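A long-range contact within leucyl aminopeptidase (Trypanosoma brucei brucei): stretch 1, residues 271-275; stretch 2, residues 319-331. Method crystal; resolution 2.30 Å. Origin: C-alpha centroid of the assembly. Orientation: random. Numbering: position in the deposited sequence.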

# COMPACT_ATOMS: atom_id res chain seq x y z
N THR G 271 19.26 -30.61 -21.28
CA THR G 271 18.41 -31.72 -21.67
C THR G 271 19.11 -33.06 -21.41
O THR G 271 20.23 -33.30 -21.86
N LEU G 272 18.40 -33.93 -20.72
CA LEU G 272 18.85 -35.26 -20.38
C LEU G 272 18.02 -36.29 -21.15
O LEU G 272 16.82 -36.10 -21.33
N LEU G 273 18.68 -37.36 -21.62
CA LEU G 273 18.01 -38.43 -22.39
C LEU G 273 18.21 -39.78 -21.81
O LEU G 273 19.31 -40.18 -21.48
N TYR G 274 17.12 -40.50 -21.72
CA TYR G 274 17.13 -41.89 -21.32
C TYR G 274 16.25 -42.68 -22.28
O TYR G 274 15.07 -42.39 -22.48
N THR G 275 16.86 -43.70 -22.88
CA THR G 275 16.12 -44.65 -23.73
C THR G 275 16.29 -46.02 -23.12
O THR G 275 17.41 -46.50 -23.00
N VAL G 319 11.24 -32.94 -11.95
CA VAL G 319 11.44 -33.68 -13.20
C VAL G 319 12.83 -34.34 -13.23
O VAL G 319 12.98 -35.45 -13.71
N PHE G 320 13.81 -33.64 -12.72
CA PHE G 320 15.17 -34.19 -12.66
C PHE G 320 15.18 -35.49 -11.87
O PHE G 320 15.72 -36.49 -12.30
N CYS G 321 14.60 -35.46 -10.68
CA CYS G 321 14.65 -36.61 -9.78
C CYS G 321 13.73 -37.74 -10.25
O CYS G 321 14.03 -38.91 -10.06
N GLY G 322 12.61 -37.39 -10.84
CA GLY G 322 11.70 -38.39 -11.43
C GLY G 322 12.41 -39.13 -12.57
O GLY G 322 12.31 -40.33 -12.73
N PHE G 323 13.15 -38.35 -13.35
CA PHE G 323 14.03 -38.87 -14.39
C PHE G 323 15.05 -39.84 -13.79
O PHE G 323 15.27 -40.93 -14.31
N LEU G 324 15.72 -39.43 -12.72
CA LEU G 324 16.75 -40.28 -12.07
C LEU G 324 16.15 -41.60 -11.61
O LEU G 324 16.74 -42.66 -11.81
N THR G 325 14.95 -41.53 -11.03
CA THR G 325 14.30 -42.75 -10.58
C THR G 325 14.03 -43.68 -11.74
O THR G 325 14.25 -44.89 -11.65
N ALA G 326 13.52 -43.13 -12.83
CA ALA G 326 13.23 -43.91 -14.03
C ALA G 326 14.51 -44.61 -14.54
O ALA G 326 14.44 -45.77 -14.99
N VAL G 327 15.65 -43.90 -14.49
CA VAL G 327 16.93 -44.48 -14.96
C VAL G 327 17.38 -45.57 -13.99
O VAL G 327 17.72 -46.69 -14.39
N ARG G 328 17.35 -45.25 -12.72
CA ARG G 328 17.80 -46.20 -11.70
C ARG G 328 16.95 -47.48 -11.65
O ARG G 328 17.50 -48.57 -11.48
N LEU G 329 15.64 -47.35 -11.80
CA LEU G 329 14.73 -48.52 -11.83
C LEU G 329 14.48 -49.08 -13.22
O LEU G 329 13.76 -50.06 -13.37
N GLN G 330 15.12 -48.48 -14.21
CA GLN G 330 15.00 -48.92 -15.62
C GLN G 330 13.55 -49.07 -16.01
O GLN G 330 13.14 -50.08 -16.58
N GLN G 331 12.76 -48.05 -15.70
CA GLN G 331 11.36 -48.02 -16.14
C GLN G 331 11.32 -47.97 -17.67
O GLN G 331 12.20 -47.34 -18.28

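The centre of this contact is an aromatic ring laid against a strand. Phe323, on the helix that runs through residues 319-328, points toward the strand with chi1 at t (180°) and chi2 at 92°, which sends its ring straight out to the backbone of residues 272-274. Leu272 covers one face of that ring: its CB sits 4.1 Å from the ring centroid of Phe323, 28° off the normal, a CH-pi contact, and the same Leu272 CB comes within 3.6 Å of Phe323 CZ. The tip of the ring reaches the chain itself, with Phe323 CZ 3.8 Å from the carbonyl carbon C of Leu273, at the ring edge, and 3.7 Å from Tyr274 CB.

The strand obeys the usual alternation. Leu272 and Tyr274 point toward the helix, whereas Leu273, between them, points away and contributes little beyond its backbone. The two inward residues thus share Phe323. Strand and helix run in nearly the same direction, 22° apart, with their axes 9.8 Å apart at closest approach, a gap that large side chains can fill.

One helical turn before Phe323, Phe320 also takes chi1 t. Its CA-to-CB bond points sideways, but the end of the ring comes nearer, and Leu272, in the m,t rotamer, meets it with CD1 3.6 Å from Phe320 CD1, at the ring edge. Leu272 therefore bridges two aromatic residues spaced i, i+3.

Toward the helix C terminus Tyr274 takes over. It buries more area than any other residue here, and its chi1 of 161° (t) with chi2 of 71° extends the ring along the last turn. Val327, chi1 t, packs beside it, with CG2 3.8 Å from Tyr274 CD1, while Val327 CA lies over one ring face; the CA atoms of this pair are 6.9 Å apart. Ala326 points toward the strand too, its CB 4.6 Å from Tyr274 CE2.

The polar edge is the tyrosine hydroxyl. Tyr274 OH donates a hydrogen bond to Gln331 O at 2.7 Å, the one hydrogen bond between the stretches, and the acceptor lies near the plane of the ring. The helix ending places that carbonyl: Gln330 adopts positive phi in a Schellman motif, with Gln331 N bonded to Ala326 O at 2.9 Å and Gln330 N to Val327 O at 3.2 Å. Tyr274 OH also passes 3.3 Å from Gln330 CA. The Gln331 side chain leads away and is bonded elsewhere in the structure. The rule is economical: apolar packing along the helix, then one hydroxyl reaching backbone just beyond it.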

# COMPACT_ATOMS: atom_id res chain seq x y z
CB THR G 271 17.95 -31.63 -23.13
OG1 THR G 271 17.17 -30.42 -23.32
CG2 THR G 271 17.07 -32.80 -23.49
CB LEU G 272 18.73 -35.54 -18.88
CG LEU G 272 19.15 -34.38 -17.99
CD1 LEU G 272 18.92 -34.75 -16.53
CD2 LEU G 272 20.60 -34.04 -18.20
CB LEU G 273 18.49 -38.48 -23.82
CG LEU G 273 18.15 -37.26 -24.67
CD1 LEU G 273 18.97 -37.30 -25.97
CD2 LEU G 273 16.65 -37.23 -24.98
CB TYR G 274 16.62 -42.05 -19.90
CG TYR G 274 16.18 -43.44 -19.52
CD1 TYR G 274 17.10 -44.47 -19.35
CD2 TYR G 274 14.83 -43.72 -19.30
CE1 TYR G 274 16.69 -45.73 -18.97
CE2 TYR G 274 14.39 -44.98 -18.93
CZ TYR G 274 15.33 -45.98 -18.76
OH TYR G 274 14.89 -47.22 -18.40
CB THR G 275 16.65 -44.63 -25.17
OG1 THR G 275 16.56 -43.28 -25.65
CG2 THR G 275 15.82 -45.54 -26.09
CB VAL G 319 11.22 -32.85 -14.47
CG1 VAL G 319 9.78 -32.36 -14.52
CG2 VAL G 319 12.19 -31.69 -14.60
CB PHE G 320 16.15 -33.21 -12.03
CG PHE G 320 17.54 -33.74 -11.92
CD1 PHE G 320 18.23 -34.17 -13.04
CD2 PHE G 320 18.19 -33.79 -10.68
CE1 PHE G 320 19.54 -34.64 -12.94
CE2 PHE G 320 19.49 -34.26 -10.57
CZ PHE G 320 20.17 -34.70 -11.71
CB CYS G 321 14.38 -36.20 -8.36
SG CYS G 321 15.68 -35.12 -7.67
CB PHE G 323 14.73 -37.76 -15.11
CG PHE G 323 15.66 -38.21 -16.19
CD1 PHE G 323 15.22 -38.34 -17.49
CD2 PHE G 323 17.00 -38.41 -15.93
CE1 PHE G 323 16.10 -38.67 -18.52
CE2 PHE G 323 17.89 -38.75 -16.94
CZ PHE G 323 17.44 -38.88 -18.24
CB LEU G 324 17.41 -39.62 -10.88
CG LEU G 324 18.34 -38.44 -11.20
CD1 LEU G 324 18.96 -37.94 -9.90
CD2 LEU G 324 19.42 -38.82 -12.21
CB THR G 325 13.00 -42.44 -9.86
OG1 THR G 325 13.33 -41.71 -8.68
CG2 THR G 325 12.29 -43.75 -9.44
CB ALA G 326 12.65 -43.06 -15.13
CB VAL G 327 18.03 -43.44 -15.08
CG1 VAL G 327 19.37 -44.12 -15.38
CG2 VAL G 327 17.68 -42.46 -16.19
CB ARG G 328 17.84 -45.57 -10.32
CG ARG G 328 19.08 -44.74 -10.12
CD ARG G 328 19.00 -43.93 -8.85
NE ARG G 328 20.33 -43.51 -8.42
CZ ARG G 328 20.58 -42.54 -7.53
NH1 ARG G 328 19.58 -41.87 -6.93
NH2 ARG G 328 21.84 -42.24 -7.23
CB LEU G 329 13.38 -48.19 -11.23
CG LEU G 329 13.45 -47.67 -9.78
CD1 LEU G 329 12.05 -47.50 -9.23
CD2 LEU G 329 14.28 -48.61 -8.90
CB GLN G 330 15.75 -50.22 -15.86
CG GLN G 330 17.23 -50.02 -15.65
CD GLN G 330 18.02 -51.28 -15.90
OE1 GLN G 330 17.63 -52.38 -15.48
NE2 GLN G 330 19.15 -51.13 -16.61
CB GLN G 331 10.63 -46.83 -15.55
CG GLN G 331 10.40 -46.95 -14.06
CD GLN G 331 9.62 -45.78 -13.49
OE1 GLN G 331 10.17 -44.70 -13.29
NE2 GLN G 331 8.34 -46.00 -13.22